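Long-range contact in type-iv like pilin ttha1222 (Thermus thermophilus, PDB 5G2F), which is a type IV-like competence pilin, probably a component of the pilus machinery that takes up DNA during natural transformation: residues 17-22 with 58-63. Sequence-based numbering, arbitrary orientation.
Sequences ALEAQR and LDYVIE
Arg22 and Tyr60 both reach the carboxylate of Glu19, the one within its own segment and the other across the contact. The hydroxyl OH of Tyr60 donates to the anti lone pair of Glu19 OE2 at 2.7 Å. Glutamate suits the place by offering two oxygens to Arg22, which holds it side-on: NE meets OE1 of Glu19 at 2.8 Å in a salt bridge, and NH2 gives OE2 a second donor on its syn side. Arginine has N-H groups enough for two partners, since NH1 and NH2 also converge end-on upon the backbone oxygen of Leu58, NH1 lying 2.9 Å from Leu58 O. An alanine in place of Arg22 would probably leave Leu58 O without these two donors and the Glu19 carboxylate freer to turn. In this soluble part of the pilin, helix 3-19, probably the C-terminal half of the long pilin helix, packs on an antiparallel sheet; here its end and the type I turn Glu19-Arg22 meet the start of strand 60-66 and the loop leading into it. Between helix and sheet, Leu18 sets its methyl CD1 over the centre of one Tyr60 ring face, a CH-pi contact 3.7 Å from the centroid; tyrosine thus supplies an apolar face besides its hydroxyl.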
ATOM      1  N   ALA A  17      -2.872   0.095  13.699  1.00 31.77           N
ATOM      2  CA  ALA A  17      -3.744   0.175  12.527  1.00 31.98           C
ATOM      3  C   ALA A  17      -4.005  -1.189  11.871  1.00 31.36           C
ATOM      4  O   ALA A  17      -5.142  -1.509  11.468  1.00 27.62           O
ATOM      5  CB  ALA A  17      -3.160   1.153  11.511  1.00 34.99           C
ATOM      6  N   LEU A  18      -2.966  -2.006  11.754  1.00 27.42           N
ATOM      7  CA  LEU A  18      -3.112  -3.333  11.200  1.00 29.42           C
ATOM      8  C   LEU A  18      -4.018  -4.236  12.083  1.00 28.72           C
ATOM      9  O   LEU A  18      -4.845  -4.998  11.588  1.00 27.77           O
ATOM     10  CB  LEU A  18      -1.710  -3.991  11.025  1.00 28.97           C
ATOM     11  CG  LEU A  18      -0.865  -3.473   9.886  1.00 29.01           C
ATOM     12  CD1 LEU A  18       0.500  -4.119   9.874  1.00 28.94           C
ATOM     13  CD2 LEU A  18      -1.513  -3.704   8.510  1.00 30.38           C
ATOM     14  N   GLU A  19      -3.841  -4.147  13.393  1.00 26.79           N
ATOM     15  CA  GLU A  19      -4.682  -4.875  14.330  1.00 26.63           C
ATOM     16  C   GLU A  19      -6.168  -4.581  14.098  1.00 26.71           C
ATOM     17  O   GLU A  19      -7.013  -5.495  14.171  1.00 27.49           O
ATOM     18  CB  GLU A  19      -4.281  -4.579  15.779  1.00 27.08           C
ATOM     19  CG  GLU A  19      -2.900  -5.102  16.206  1.00 27.11           C
ATOM     20  CD  GLU A  19      -2.721  -6.605  16.049  1.00 29.45           C
ATOM     21  OE1 GLU A  19      -3.570  -7.386  16.571  1.00 26.45           O
ATOM     22  OE2 GLU A  19      -1.747  -6.982  15.362  1.00 28.18           O
ATOM     23  N   ALA A  20      -6.462  -3.333  13.792  1.00 27.20           N
ATOM     24  CA  ALA A  20      -7.852  -2.899  13.555  1.00 28.82           C
ATOM     25  C   ALA A  20      -8.475  -3.493  12.316  1.00 28.17           C
ATOM     26  O   ALA A  20      -9.674  -3.382  12.126  1.00 29.74           O
ATOM     27  CB  ALA A  20      -7.902  -1.388  13.484  1.00 29.36           C
ATOM     28  N   GLN A  21      -7.667  -4.067  11.434  1.00 27.63           N
ATOM     29  CA  GLN A  21      -8.195  -4.662  10.219  1.00 28.54           C
ATOM     30  C   GLN A  21      -8.392  -6.157  10.335  1.00 26.96           C
ATOM     31  O   GLN A  21      -8.807  -6.772   9.376  1.00 24.68           O
ATOM     32  CB  GLN A  21      -7.204  -4.523   9.075  1.00 32.04           C
ATOM     33  CG  GLN A  21      -6.433  -3.224   8.989  1.00 38.47           C
ATOM     34  CD  GLN A  21      -7.281  -2.068   8.570  1.00 40.64           C
ATOM     35  OE1 GLN A  21      -7.963  -2.157   7.563  1.00 44.90           O
ATOM     36  NE2 GLN A  21      -7.175  -0.935   9.292  1.00 40.92           N
ATOM     37  N   ARG A  22      -8.062  -6.778  11.468  1.00 25.57           N
ATOM     38  CA  ARG A  22      -8.282  -8.232  11.638  1.00 25.27           C
ATOM     39  C   ARG A  22      -9.745  -8.631  11.613  1.00 26.61           C
ATOM     40  O   ARG A  22     -10.594  -7.990  12.200  1.00 27.37           O
ATOM     41  CB  ARG A  22      -7.721  -8.749  12.948  1.00 25.79           C
ATOM     42  CG  ARG A  22      -6.213  -8.691  13.043  1.00 25.05           C
ATOM     43  CD  ARG A  22      -5.795  -9.282  14.378  1.00 25.10           C
ATOM     44  NE  ARG A  22      -4.357  -9.152  14.584  1.00 25.33           N
ATOM     45  CZ  ARG A  22      -3.430  -9.886  13.985  1.00 27.15           C
ATOM     46  NH1 ARG A  22      -3.764 -10.910  13.192  1.00 25.22           N
ATOM     47  NH2 ARG A  22      -2.152  -9.672  14.231  1.00 29.11           N
ATOM     48  N   LEU A  58      -2.070 -14.394  10.119  1.00 25.69           N
ATOM     49  CA  LEU A  58      -2.172 -13.703  11.387  1.00 24.45           C
ATOM     50  C   LEU A  58      -0.975 -12.789  11.705  1.00 25.33           C
ATOM     51  O   LEU A  58      -1.174 -11.763  12.319  1.00 28.49           O
ATOM     52  CB  LEU A  58      -2.280 -14.682  12.552  1.00 25.90           C
ATOM     53  CG  LEU A  58      -3.512 -15.588  12.657  1.00 26.48           C
ATOM     54  CD1 LEU A  58      -3.351 -16.480  13.890  1.00 27.62           C
ATOM     55  CD2 LEU A  58      -4.756 -14.753  12.720  1.00 26.51           C
ATOM     56  N   ASP A  59       0.225 -13.186  11.325  1.00 24.94           N
ATOM     57  CA  ASP A  59       1.450 -12.611  11.876  1.00 25.69           C
ATOM     58  C   ASP A  59       2.157 -11.753  10.831  1.00 26.25           C
ATOM     59  O   ASP A  59       2.318 -12.144   9.706  1.00 27.42           O
ATOM     60  CB  ASP A  59       2.463 -13.706  12.350  1.00 25.25           C
ATOM     61  CG  ASP A  59       1.910 -14.651  13.396  1.00 27.69           C
ATOM     62  OD1 ASP A  59       1.075 -14.233  14.258  1.00 25.59           O
ATOM     63  OD2 ASP A  59       2.365 -15.822  13.339  1.00 26.47           O
ATOM     64  N   TYR A  60       2.626 -10.595  11.265  1.00 26.30           N
ATOM     65  CA  TYR A  60       3.359  -9.698  10.390  1.00 26.18           C
ATOM     66  C   TYR A  60       4.609  -9.174  11.078  1.00 26.69           C
ATOM     67  O   TYR A  60       4.731  -9.207  12.320  1.00 22.53           O
ATOM     68  CB  TYR A  60       2.481  -8.493   9.936  1.00 24.13           C
ATOM     69  CG  TYR A  60       1.873  -7.702  11.038  1.00 23.66           C
ATOM     70  CD1 TYR A  60       2.566  -6.659  11.655  1.00 25.23           C
ATOM     71  CD2 TYR A  60       0.634  -8.021  11.543  1.00 25.29           C
ATOM     72  CE1 TYR A  60       2.011  -5.953  12.703  1.00 24.01           C
ATOM     73  CE2 TYR A  60       0.066  -7.292  12.574  1.00 23.54           C
ATOM     74  CZ  TYR A  60       0.747  -6.261  13.141  1.00 23.33           C
ATOM     75  OH  TYR A  60       0.235  -5.595  14.239  1.00 24.69           O
ATOM     76  N   VAL A  61       5.500  -8.620  10.241  1.00 25.83           N
ATOM     77  CA  VAL A  61       6.684  -7.965  10.686  1.00 25.79           C
ATOM     78  C   VAL A  61       6.768  -6.637   9.966  1.00 27.63           C
ATOM     79  O   VAL A  61       6.652  -6.595   8.727  1.00 28.51           O
ATOM     80  CB  VAL A  61       7.951  -8.784  10.347  1.00 25.50           C
ATOM     81  CG1 VAL A  61       9.186  -8.119  10.929  1.00 27.32           C
ATOM     82  CG2 VAL A  61       7.840 -10.183  10.922  1.00 26.18           C
ATOM     83  N   ILE A  62       6.939  -5.573  10.733  1.00 26.19           N
ATOM     84  CA  ILE A  62       7.158  -4.250  10.155  1.00 29.02           C
ATOM     85  C   ILE A  62       8.633  -3.920  10.263  1.00 29.88           C
ATOM     86  O   ILE A  62       9.210  -4.019  11.355  1.00 29.52           O
ATOM     87  CB  ILE A  62       6.366  -3.160  10.929  1.00 28.83           C
ATOM     88  CG1 ILE A  62       4.870  -3.495  10.937  1.00 28.35           C
ATOM     89  CG2 ILE A  62       6.628  -1.794  10.344  1.00 31.27           C
ATOM     90  CD1 ILE A  62       4.088  -2.775  12.020  1.00 29.32           C
ATOM     91  N   GLU A  63       9.226  -3.482   9.166  1.00 30.03           N
ATOM     92  CA  GLU A  63      10.620  -3.038   9.145  1.00 33.05           C
ATOM     93  C   GLU A  63      10.679  -1.624   8.683  1.00 35.70           C
ATOM     94  O   GLU A  63      10.127  -1.305   7.616  1.00 35.77           O
ATOM     95  CB  GLU A  63      11.423  -3.852   8.148  1.00 35.51           C
ATOM     96  CG  GLU A  63      11.650  -5.294   8.523  1.00 36.34           C
ATOM     97  CD  GLU A  63      12.256  -6.044   7.359  1.00 40.51           C
ATOM     98  OE1 GLU A  63      13.509  -6.014   7.213  1.00 42.52           O
ATOM     99  OE2 GLU A  63      11.477  -6.609   6.547  1.00 41.68           O
TER